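Phosphoserine aminotransferase SerC (Cytophaga hutchinsonii ATCC 33406, PDB 3FFR) probably catalyses the pyridoxal-phosphate-dependent, reversible transfer of an amino group between phosphoserine and 2-oxoglutarate in serine metabolism. Local coordinates at residues I78-E83 with H226-M231; N61-F66 with S230-A235; D161-V166 with N205-E210; I182-F187 with G200-N205. One frame throughout, in Å; residues are numbered along the deposited sequence.

Contact 1 (I78-E83 with H226-M231)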
# COMPACT_ATOMS: atom_id res chain seq x y z
N ILE A 78 -14.77 -1.75 -9.48
CA ILE A 78 -16.16 -2.21 -9.31
C ILE A 78 -16.93 -1.26 -8.39
O ILE A 78 -18.08 -0.86 -8.67
CB ILE A 78 -16.22 -3.68 -8.86
CG1 ILE A 78 -15.53 -4.58 -9.89
CG2 ILE A 78 -17.67 -4.14 -8.68
CD1 ILE A 78 -15.16 -5.97 -9.33
N GLN A 79 -16.29 -0.84 -7.31
CA GLN A 79 -16.97 0.09 -6.39
C GLN A 79 -17.33 1.43 -6.96
O GLN A 79 -18.39 2.00 -6.67
CB GLN A 79 -16.13 0.33 -5.12
CG GLN A 79 -15.97 -0.93 -4.26
CD GLN A 79 -14.92 -0.77 -3.15
OE1 GLN A 79 -14.01 0.05 -3.25
NE2 GLN A 79 -15.05 -1.56 -2.09
N ASN A 80 -16.42 1.95 -7.77
CA ASN A 80 -16.59 3.28 -8.37
C ASN A 80 -17.37 3.33 -9.66
O ASN A 80 -17.95 4.36 -9.99
CB ASN A 80 -15.24 3.92 -8.65
CG ASN A 80 -14.60 4.51 -7.39
OD1 ASN A 80 -14.85 5.69 -7.03
ND2 ASN A 80 -13.69 3.73 -6.76
N CYS A 81 -17.45 2.20 -10.36
CA CYS A 81 -17.95 2.23 -11.72
C CYS A 81 -19.04 1.24 -12.13
O CYS A 81 -19.49 1.28 -13.25
CB CYS A 81 -16.80 2.08 -12.70
SG CYS A 81 -15.43 3.27 -12.48
N VAL A 82 -19.46 0.40 -11.21
CA VAL A 82 -20.48 -0.60 -11.53
C VAL A 82 -21.63 -0.55 -10.56
O VAL A 82 -21.47 -0.79 -9.37
CB VAL A 82 -19.92 -2.06 -11.54
CG1 VAL A 82 -21.05 -3.05 -12.01
CG2 VAL A 82 -18.64 -2.19 -12.42
N GLU A 83 -22.80 -0.23 -11.08
CA GLU A 83 -24.00 -0.22 -10.25
C GLU A 83 -24.54 -1.64 -10.11
O GLU A 83 -24.84 -2.11 -9.00
CB GLU A 83 -25.09 0.68 -10.84
CG GLU A 83 -26.29 0.81 -9.89
CD GLU A 83 -27.33 1.82 -10.36
OE1 GLU A 83 -27.16 2.37 -11.45
OE2 GLU A 83 -28.30 2.07 -9.64
N HIS A 226 -10.47 6.12 -1.20
CA HIS A 226 -10.14 5.80 -2.57
C HIS A 226 -11.30 5.79 -3.55
O HIS A 226 -11.33 5.00 -4.49
CB HIS A 226 -9.21 4.60 -2.74
CG HIS A 226 -7.77 4.90 -2.41
ND1 HIS A 226 -6.79 3.92 -2.29
CD2 HIS A 226 -7.16 6.08 -2.14
CE1 HIS A 226 -5.63 4.50 -2.00
NE2 HIS A 226 -5.84 5.81 -1.88
N THR A 227 -12.26 6.69 -3.32
CA THR A 227 -13.21 6.97 -4.36
C THR A 227 -12.43 7.72 -5.43
O THR A 227 -11.41 8.37 -5.14
CB THR A 227 -14.40 7.86 -3.94
OG1 THR A 227 -13.96 9.23 -3.69
CG2 THR A 227 -15.12 7.25 -2.72
N ILE A 228 -12.91 7.65 -6.67
CA ILE A 228 -12.27 8.42 -7.73
C ILE A 228 -12.24 9.94 -7.41
O ILE A 228 -11.20 10.57 -7.53
CB ILE A 228 -12.88 8.11 -9.13
CG1 ILE A 228 -12.37 6.72 -9.58
CG2 ILE A 228 -12.44 9.17 -10.18
CD1 ILE A 228 -13.10 6.20 -10.81
N PRO A 229 -13.37 10.53 -6.99
CA PRO A 229 -13.32 11.97 -6.68
C PRO A 229 -12.34 12.34 -5.58
O PRO A 229 -11.67 13.36 -5.66
CB PRO A 229 -14.76 12.28 -6.30
CG PRO A 229 -15.54 11.33 -7.15
CD PRO A 229 -14.76 10.05 -7.05
N SER A 230 -12.24 11.47 -4.59
CA SER A 230 -11.30 11.69 -3.48
C SER A 230 -9.86 11.72 -4.02
O SER A 230 -9.09 12.62 -3.75
CB SER A 230 -11.49 10.66 -2.38
OG SER A 230 -10.45 10.74 -1.41
N MSE A 231 -9.53 10.71 -4.82
CA MSE A 231 -8.17 10.58 -5.37
C MSE A 231 -7.84 11.70 -6.35
O MSE A 231 -6.70 12.22 -6.38
CB MSE A 231 -7.99 9.21 -6.02
CG MSE A 231 -7.93 8.05 -5.02
SE MSE A 231 -7.50 6.38 -5.85
CE MSE A 231 -9.17 6.11 -6.80

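Contact 2 (N61-F66 with S230-A235). With P33 (3,6,9,12,15,18-hexaoxaicosane-1,20-diol), chain K.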
# COMPACT_ATOMS: atom_id res chain seq x y z
N ASN A 61 -7.28 13.76 -21.76
CA ASN A 61 -8.51 13.32 -21.10
C ASN A 61 -8.28 12.17 -20.11
O ASN A 61 -9.22 11.64 -19.54
CB ASN A 61 -9.64 12.96 -22.08
CG ASN A 61 -9.31 11.79 -22.97
OD1 ASN A 61 -8.21 11.70 -23.52
ND2 ASN A 61 -10.28 10.89 -23.17
N TYR A 62 -7.02 11.79 -19.95
CA TYR A 62 -6.61 10.77 -18.98
C TYR A 62 -5.88 11.35 -17.77
O TYR A 62 -5.14 12.33 -17.87
CB TYR A 62 -5.68 9.73 -19.63
CG TYR A 62 -6.40 8.64 -20.39
CD1 TYR A 62 -6.89 8.86 -21.67
CD2 TYR A 62 -6.57 7.39 -19.83
CE1 TYR A 62 -7.54 7.82 -22.36
CE2 TYR A 62 -7.18 6.36 -20.52
CZ TYR A 62 -7.68 6.57 -21.76
OH TYR A 62 -8.28 5.51 -22.41
N GLU A 63 -6.06 10.66 -16.65
CA GLU A 63 -5.35 10.97 -15.40
C GLU A 63 -4.65 9.71 -14.86
O GLU A 63 -4.97 8.58 -15.24
CB GLU A 63 -6.30 11.54 -14.36
CG GLU A 63 -5.52 12.02 -13.16
CD GLU A 63 -4.52 13.10 -13.53
OE1 GLU A 63 -5.02 14.24 -13.74
OE2 GLU A 63 -3.29 12.81 -13.58
N VAL A 64 -3.68 9.95 -14.00
CA VAL A 64 -2.90 8.90 -13.37
C VAL A 64 -3.19 8.97 -11.89
O VAL A 64 -3.04 10.04 -11.29
CB VAL A 64 -1.38 9.14 -13.58
CG1 VAL A 64 -0.54 8.19 -12.70
CG2 VAL A 64 -0.96 8.98 -15.03
N LEU A 65 -3.59 7.84 -11.30
CA LEU A 65 -3.84 7.73 -9.86
C LEU A 65 -3.00 6.63 -9.23
O LEU A 65 -2.78 5.57 -9.81
CB LEU A 65 -5.33 7.45 -9.53
CG LEU A 65 -6.31 8.48 -10.11
CD1 LEU A 65 -7.75 8.02 -9.74
CD2 LEU A 65 -6.03 9.93 -9.61
N PHE A 66 -2.50 6.93 -8.04
CA PHE A 66 -1.71 5.98 -7.27
C PHE A 66 -2.48 5.33 -6.11
O PHE A 66 -3.13 6.00 -5.30
CB PHE A 66 -0.46 6.63 -6.70
CG PHE A 66 0.47 7.19 -7.74
CD1 PHE A 66 1.03 6.38 -8.73
CD2 PHE A 66 0.77 8.53 -7.75
CE1 PHE A 66 1.89 6.91 -9.68
CE2 PHE A 66 1.64 9.06 -8.70
CZ PHE A 66 2.18 8.26 -9.67
N SER A 230 -12.24 11.47 -4.59
CA SER A 230 -11.30 11.69 -3.48
C SER A 230 -9.86 11.72 -4.02
O SER A 230 -9.09 12.62 -3.75
CB SER A 230 -11.49 10.66 -2.38
OG SER A 230 -10.45 10.74 -1.41
N MSE A 231 -9.53 10.71 -4.82
CA MSE A 231 -8.17 10.58 -5.37
C MSE A 231 -7.84 11.70 -6.35
O MSE A 231 -6.70 12.22 -6.38
CB MSE A 231 -7.99 9.21 -6.02
CG MSE A 231 -7.93 8.05 -5.02
SE MSE A 231 -7.50 6.38 -5.85
CE MSE A 231 -9.17 6.11 -6.80
N LEU A 232 -8.86 12.09 -7.12
CA LEU A 232 -8.69 13.09 -8.17
C LEU A 232 -8.42 14.46 -7.59
O LEU A 232 -7.54 15.20 -8.07
CB LEU A 232 -9.91 13.09 -9.11
CG LEU A 232 -9.80 13.78 -10.47
CD1 LEU A 232 -8.61 13.21 -11.30
CD2 LEU A 232 -11.14 13.58 -11.18
N GLU A 233 -9.14 14.78 -6.53
CA GLU A 233 -9.02 16.07 -5.88
C GLU A 233 -7.57 16.25 -5.41
O GLU A 233 -6.95 17.32 -5.58
CB GLU A 233 -10.00 16.12 -4.72
CG GLU A 233 -10.02 17.39 -3.97
CD GLU A 233 -11.05 17.34 -2.86
OE1 GLU A 233 -11.16 16.30 -2.16
OE2 GLU A 233 -11.76 18.36 -2.70
N LYS A 234 -7.02 15.19 -4.82
CA LYS A 234 -5.64 15.21 -4.33
C LYS A 234 -4.65 15.16 -5.50
O LYS A 234 -3.64 15.89 -5.49
CB LYS A 234 -5.38 14.11 -3.28
CG LYS A 234 -5.97 14.42 -1.96
CD LYS A 234 -5.25 15.54 -1.27
CE LYS A 234 -5.65 15.71 0.17
NZ LYS A 234 -6.76 16.60 0.34
N ALA A 235 -4.93 14.36 -6.54
CA ALA A 235 -4.03 14.23 -7.69
C ALA A 235 -3.79 15.58 -8.33
O ALA A 235 -2.68 15.89 -8.81
CB ALA A 235 -4.57 13.23 -8.75
O4 P33 K . -10.16 13.76 -17.62
C3 P33 K . -9.36 14.42 -16.63
C2 P33 K . -7.93 14.73 -17.07
O1 P33 K . -7.16 15.02 -15.88

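Contact 3 (D161-V166 with N205-E210)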
# COMPACT_ATOMS: atom_id res chain seq x y z
N ASP A 161 -21.21 2.27 -24.85
CA ASP A 161 -21.34 3.01 -23.61
C ASP A 161 -20.54 2.41 -22.47
O ASP A 161 -20.31 3.07 -21.43
CB ASP A 161 -22.79 3.18 -23.20
CG ASP A 161 -23.48 4.26 -23.98
OD1 ASP A 161 -22.79 5.22 -24.38
OD2 ASP A 161 -24.69 4.16 -24.19
N ALA A 162 -20.13 1.18 -22.64
CA ALA A 162 -19.37 0.49 -21.56
C ALA A 162 -18.02 1.18 -21.35
O ALA A 162 -17.44 1.78 -22.28
CB ALA A 162 -19.15 -0.97 -21.89
N LEU A 163 -17.55 1.11 -20.11
CA LEU A 163 -16.19 1.54 -19.79
C LEU A 163 -15.30 0.33 -19.95
O LEU A 163 -15.57 -0.74 -19.38
CB LEU A 163 -16.07 2.03 -18.35
CG LEU A 163 -16.94 3.24 -18.00
CD1 LEU A 163 -16.92 3.39 -16.44
CD2 LEU A 163 -16.49 4.52 -18.74
N ILE A 164 -14.25 0.48 -20.75
CA ILE A 164 -13.29 -0.60 -21.00
C ILE A 164 -12.03 -0.44 -20.17
O ILE A 164 -11.28 0.53 -20.31
CB ILE A 164 -12.95 -0.75 -22.52
CG1 ILE A 164 -14.22 -0.99 -23.33
CG2 ILE A 164 -11.96 -1.91 -22.74
CD1 ILE A 164 -14.00 -1.00 -24.86
N PHE A 165 -11.81 -1.43 -19.30
CA PHE A 165 -10.64 -1.51 -18.39
C PHE A 165 -9.73 -2.63 -18.84
O PHE A 165 -10.17 -3.75 -19.06
CB PHE A 165 -11.05 -1.80 -16.94
CG PHE A 165 -11.89 -0.75 -16.32
CD1 PHE A 165 -13.27 -0.76 -16.49
CD2 PHE A 165 -11.30 0.29 -15.60
CE1 PHE A 165 -14.04 0.27 -15.93
CE2 PHE A 165 -12.05 1.30 -15.04
CZ PHE A 165 -13.43 1.30 -15.22
N VAL A 166 -8.44 -2.31 -18.93
CA VAL A 166 -7.44 -3.30 -19.30
C VAL A 166 -6.41 -3.51 -18.17
O VAL A 166 -5.75 -2.58 -17.71
CB VAL A 166 -6.71 -2.92 -20.60
CG1 VAL A 166 -5.72 -4.04 -21.01
CG2 VAL A 166 -7.69 -2.64 -21.75
N ASN A 205 -9.75 7.59 -17.79
CA ASN A 205 -10.25 8.76 -18.51
C ASN A 205 -11.49 9.43 -17.92
O ASN A 205 -12.07 9.07 -16.87
CB ASN A 205 -10.45 8.46 -20.02
CG ASN A 205 -11.69 7.62 -20.31
OD1 ASN A 205 -12.46 7.31 -19.41
ND2 ASN A 205 -11.88 7.25 -21.58
N ASP A 206 -11.85 10.48 -18.63
CA ASP A 206 -13.00 11.32 -18.27
C ASP A 206 -14.29 10.52 -18.12
O ASP A 206 -15.12 10.84 -17.27
CB ASP A 206 -13.21 12.45 -19.33
CG ASP A 206 -13.48 11.90 -20.80
OD1 ASP A 206 -12.71 11.09 -21.40
OD2 ASP A 206 -14.50 12.35 -21.39
N ARG A 207 -14.47 9.54 -18.99
CA ARG A 207 -15.70 8.71 -18.96
C ARG A 207 -15.79 7.90 -17.65
O ARG A 207 -16.86 7.74 -17.03
CB ARG A 207 -15.77 7.79 -20.20
CG ARG A 207 -15.79 8.55 -21.52
CD ARG A 207 -15.98 7.68 -22.71
NE ARG A 207 -17.28 7.02 -22.68
CZ ARG A 207 -17.47 5.70 -22.58
NH1 ARG A 207 -16.46 4.85 -22.57
NH2 ARG A 207 -18.70 5.23 -22.53
N VAL A 208 -14.64 7.41 -17.23
CA VAL A 208 -14.57 6.64 -16.00
C VAL A 208 -14.89 7.54 -14.80
O VAL A 208 -15.71 7.20 -13.94
CB VAL A 208 -13.17 5.98 -15.83
CG1 VAL A 208 -13.11 5.22 -14.51
CG2 VAL A 208 -12.89 4.98 -17.00
N ILE A 209 -14.27 8.71 -14.80
CA ILE A 209 -14.44 9.71 -13.72
C ILE A 209 -15.92 10.09 -13.64
O ILE A 209 -16.54 10.10 -12.58
CB ILE A 209 -13.55 10.96 -13.98
CG1 ILE A 209 -12.05 10.56 -13.82
CG2 ILE A 209 -13.92 12.11 -13.01
CD1 ILE A 209 -11.07 11.52 -14.51
N GLU A 210 -16.51 10.36 -14.79
CA GLU A 210 -17.92 10.80 -14.81
C GLU A 210 -18.86 9.72 -14.33
O GLU A 210 -19.87 10.01 -13.67
CB GLU A 210 -18.33 11.31 -16.18
CG GLU A 210 -17.70 12.67 -16.45
CD GLU A 210 -17.93 13.73 -15.31
OE1 GLU A 210 -19.09 13.89 -14.81
OE2 GLU A 210 -16.94 14.43 -14.94
O HOH W 1 -21.43 6.79 -22.69

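Contact 4 (I182-F187 with G200-N205)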
# COMPACT_ATOMS: atom_id res chain seq x y z
N ILE A 182 -10.21 2.45 -25.56
CA ILE A 182 -10.41 1.93 -24.22
C ILE A 182 -10.64 3.12 -23.30
O ILE A 182 -10.65 4.27 -23.76
CB ILE A 182 -9.26 1.04 -23.73
CG1 ILE A 182 -7.96 1.85 -23.62
CG2 ILE A 182 -9.11 -0.23 -24.61
CD1 ILE A 182 -6.80 1.10 -22.99
N ASP A 183 -10.85 2.86 -22.02
CA ASP A 183 -11.09 3.93 -21.07
C ASP A 183 -10.13 3.95 -19.88
O ASP A 183 -10.01 4.95 -19.18
CB ASP A 183 -12.54 3.83 -20.56
CG ASP A 183 -13.56 3.95 -21.71
OD1 ASP A 183 -13.74 5.10 -22.22
OD2 ASP A 183 -14.18 2.90 -22.07
N SER A 184 -9.42 2.86 -19.70
CA SER A 184 -8.55 2.74 -18.52
C SER A 184 -7.65 1.54 -18.62
O SER A 184 -7.97 0.52 -19.26
CB SER A 184 -9.44 2.61 -17.26
OG SER A 184 -8.74 2.34 -16.04
N VAL A 185 -6.47 1.74 -18.06
CA VAL A 185 -5.50 0.65 -17.90
C VAL A 185 -4.88 0.75 -16.52
O VAL A 185 -4.83 1.83 -15.91
CB VAL A 185 -4.43 0.67 -19.02
CG1 VAL A 185 -3.48 1.86 -18.86
CG2 VAL A 185 -3.64 -0.64 -19.07
N PHE A 186 -4.45 -0.39 -15.99
CA PHE A 186 -3.82 -0.39 -14.68
C PHE A 186 -2.73 -1.43 -14.58
O PHE A 186 -2.66 -2.40 -15.34
CB PHE A 186 -4.86 -0.58 -13.56
CG PHE A 186 -5.63 -1.89 -13.66
CD1 PHE A 186 -6.79 -1.98 -14.40
CD2 PHE A 186 -5.17 -3.03 -13.03
CE1 PHE A 186 -7.51 -3.16 -14.50
CE2 PHE A 186 -5.89 -4.22 -13.13
CZ PHE A 186 -7.05 -4.28 -13.86
N PHE A 187 -1.86 -1.14 -13.64
CA PHE A 187 -0.73 -2.04 -13.33
C PHE A 187 -0.26 -1.85 -11.91
O PHE A 187 -0.75 -1.00 -11.16
CB PHE A 187 0.43 -1.82 -14.30
CG PHE A 187 1.06 -0.43 -14.26
CD1 PHE A 187 0.54 0.61 -15.00
CD2 PHE A 187 2.20 -0.21 -13.54
CE1 PHE A 187 1.12 1.90 -14.99
CE2 PHE A 187 2.79 1.07 -13.50
CZ PHE A 187 2.26 2.11 -14.25
N GLY A 200 0.31 0.51 -6.81
CA GLY A 200 -0.58 0.32 -7.94
C GLY A 200 -0.79 1.63 -8.65
O GLY A 200 -0.76 2.71 -8.04
N VAL A 201 -0.97 1.54 -9.97
CA VAL A 201 -1.21 2.68 -10.82
C VAL A 201 -2.45 2.47 -11.69
O VAL A 201 -2.56 1.50 -12.44
CB VAL A 201 0.02 3.00 -11.73
CG1 VAL A 201 -0.21 4.28 -12.50
CG2 VAL A 201 1.34 3.15 -10.87
N TRP A 202 -3.38 3.40 -11.55
CA TRP A 202 -4.66 3.40 -12.25
C TRP A 202 -4.71 4.58 -13.20
O TRP A 202 -4.75 5.72 -12.79
CB TRP A 202 -5.82 3.40 -11.24
CG TRP A 202 -7.19 3.20 -11.80
CD1 TRP A 202 -7.52 2.80 -13.06
CD2 TRP A 202 -8.42 3.22 -11.05
NE1 TRP A 202 -8.88 2.69 -13.18
CE2 TRP A 202 -9.46 2.92 -11.95
CE3 TRP A 202 -8.75 3.53 -9.73
CZ2 TRP A 202 -10.82 2.89 -11.58
CZ3 TRP A 202 -10.10 3.50 -9.35
CH2 TRP A 202 -11.11 3.21 -10.27
N ILE A 203 -4.68 4.26 -14.48
CA ILE A 203 -4.77 5.24 -15.55
C ILE A 203 -6.22 5.21 -16.04
O ILE A 203 -6.75 4.15 -16.38
CB ILE A 203 -3.78 4.89 -16.68
CG1 ILE A 203 -2.33 5.10 -16.17
CG2 ILE A 203 -4.08 5.69 -17.95
CD1 ILE A 203 -1.28 4.58 -17.12
N LEU A 204 -6.87 6.37 -16.01
CA LEU A 204 -8.30 6.39 -16.34
C LEU A 204 -8.71 7.69 -16.99
O LEU A 204 -8.11 8.72 -16.76
CB LEU A 204 -9.14 6.18 -15.07
CG LEU A 204 -9.27 7.31 -14.01
CD1 LEU A 204 -10.24 6.88 -12.91
CD2 LEU A 204 -7.91 7.78 -13.39
N ASN A 205 -9.75 7.59 -17.79
CA ASN A 205 -10.25 8.76 -18.51
C ASN A 205 -11.49 9.43 -17.92
O ASN A 205 -12.07 9.07 -16.87
CB ASN A 205 -10.45 8.46 -20.02
CG ASN A 205 -11.69 7.62 -20.31
OD1 ASN A 205 -12.46 7.31 -19.41
ND2 ASN A 205 -11.88 7.25 -21.58
O HOH W 2 -10.64 7.62 -24.29

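Contact 1 (I78-E83 with H226-M231)
The CA atoms of Asn80 and Thr227 lie 6.4 Å apart, where the C-terminal turn of helix 70-81 meets the start of helix 228-235. Asn80 carries most of the contact. Its OD1 accepts from Ile228 N at 2.8 Å, with an N-H...O angle of 164°. The donor sits above the plane of the amide carbonyl, 44° out of it. With chi1 at -78°, CG is anti to the carbonyl carbon, and the amide reaches the start of helix 228-235. The other branch, ND2, gives a hydrogen bond to Arg76 O of its own helix and passes 3.5 Å from His226 O. The amide is thus held at both its oxygen and its nitrogen. Thr227 is the N-cap of helix 228-235: its OG1 accepts from Ser230 N at 3.0 Å. Asn80 OD1 takes the N-H of Ile228 and Thr227 OG1 that of Ser230, two residues on; Pro229 between them has no N-H. Both helices belong to the large domain of the fold type I aminotransferases. The N-terminal end of helix 228-235 may polarise the Asn80 amide. Ile228 crosses the Asn80 side chain obliquely. Its CD1 lies 3.8 Å from Asn80 CB and reaches Cys81 SG at 4.1 Å. Ile228 also packs on Trp202 and Leu204 of the sheet. Beside the contact, Gln79 packs on Gln79 of the second subunit, while the His226 ring is held by Glu72 and Glu242.

Contact 2 (N61-F66 with S230-A235)
Glu63, which packs on Leu232, brings a flat carboxylate to the contact. Its OE2 accepts from Val64 N on the anti side, at 2.9 Å and somewhat out of the carboxylate plane. Lys53 forms a salt bridge with the same oxygen. OE1 has a weak hydrogen bond from O1 of a bound polyether, whose O4 lies 3.0 Å from Asn61 O. The polyether probably comes from the crystallisation liquor. The other flat group, the Phe66 ring, meets Tyr45 edge-to-face and packs on helix 246-262.

The carboxylate turns back to its own strand, and the aliphatic part of Glu63 faces the helix. Chi1 of -172° sets CG anti to the backbone N, and CG meets Leu232 CD1 at 3.8 Å. The two side chains cross.

This is alpha/beta packing in the large domain. Helix 230-235 runs over strand 62-66, an outermost strand of the seven-stranded sheet in this chain. The axes approach to 8.9 Å, with 104° between their directions. Leu65 is the main strand residue. Its two methyl branches split over one turn of the helix. CD1 meets Met231 CE at 3.8 Å and also lies near Met231 CB. CD2 meets Ala235 CB at 3.7 Å. Met231 is a selenomethionine, and its bend at chi3, -71°, brings CE to the leucine. At Ala235, whose side chain is a single methyl, the CA is 6.9 Å from Leu65 CA, the shortest CA-CA distance across the segments. Tyr45 of helix 39-55 touches Ala235, and Leu204 of the next strand touches Leu65.

Contact 3 (D161-V166 with N205-E210)
Arg207 meets Leu163 here; Asn205, two residues before Arg207, is the helix N-cap. Asn205 OD1 accepts from Val208 N at 3.1 Å, with the donor nearly along the C=O axis. After Asp206, Arg207 slides past Leu163 in the opposite direction, its chain bent at chi3 (63°), which places NE. Its NH1 gives a hydrogen bond of 3.2 Å to Ala162 O. That oxygen lies in the guanidinium plane, but NH1 stands 40° out of the carbonyl plane. NH2 is 2.9 Å from Asp161 O in a weak, bent bond. A water joins NH2 to Asp161 OD1. Leu163 CD2 lies over one face of the guanidinium, 3.8 Å above its plane and toward the rim. NH1 also forms a salt bridge with Asp183. Strand 200-205 leads straight into helix 206-217, which packs back across the same sheet. The helix crosses strand 163-166 at 112° between directions, with the axes 9.1 Å apart. Val208 follows, and its two methyls meet the ends of Leu163 and Phe165. Its CG2 meets Leu163 CD2, and its CG1 meets Phe165 CZ at 4.0 Å, tip to tip. Cys81 of helix 70-81 packs against all three. Ile209 faces away, onto Ile228 and Leu232.

Contact 4 (I182-F187 with G200-N205)
Phe187 and Val201 pack tightly at one end of this antiparallel strand pair. Val201 CB sits over one face of the Phe187 ring, 3.7 Å from the ring centroid and 21° off its normal. This is a CH-pi contact. Phe187 chi1, 63°, sets CG where the ring lies beside Val201. Ile203 CD1 lies at the edge of the same ring. Here Phe187 and Val201 are a hydrogen-bonded pair, with Val201 N 2.8 Å from Phe187 O. On the other sheet face, Ser184 OG donates to Ile203 O at 2.7 Å. It accepts from Trp202 NE1 at 2.9 Å, nearly in the indole plane. Ile203 O also takes Val185 N, from the opposite side of its carbonyl plane.

The Asp183 end is held by polar bonds rather than by packing, and a water reaches it. Asn205 ND2 donates to the anti lone pair of Asp183 OD1 at 2.9 Å, with the two planes 65° apart. The water binds ND2 and, weakly, Ile182 O. Arg156 forms a salt bridge with Asp183 OD2.

The loop of this hairpin carries Lys191, seen as the pyridoxal phosphate adduct. Strands 163-167 and 62-67 flank the pair, and helix 70-81 covers Phe186 and Trp202.

Overall arrangement
From the N terminus, strand 62-67 opens the longest loop, which contact 2 closes at helix 228-235. Helix 70-81 follows, and contact 1 closes a slightly shorter loop on the start of that same helix. Strand 163-167 then begins contact 3, which lies within both and closes at helix 206-217. Contact 4, the hairpin 184-188 with 200-205, is innermost and shares Asn205 with contact 3. No loops cross. Contacts 2, 3 and 4 all use the seven-stranded sheet. Helices 70-81, 206-217 and 228-235 meet over one face of it. A hydrogen bond from Asn61 to Asp206 joins contacts 2 and 3, and a backbone bond from Glu63 to Leu204 joins contacts 2 and 4.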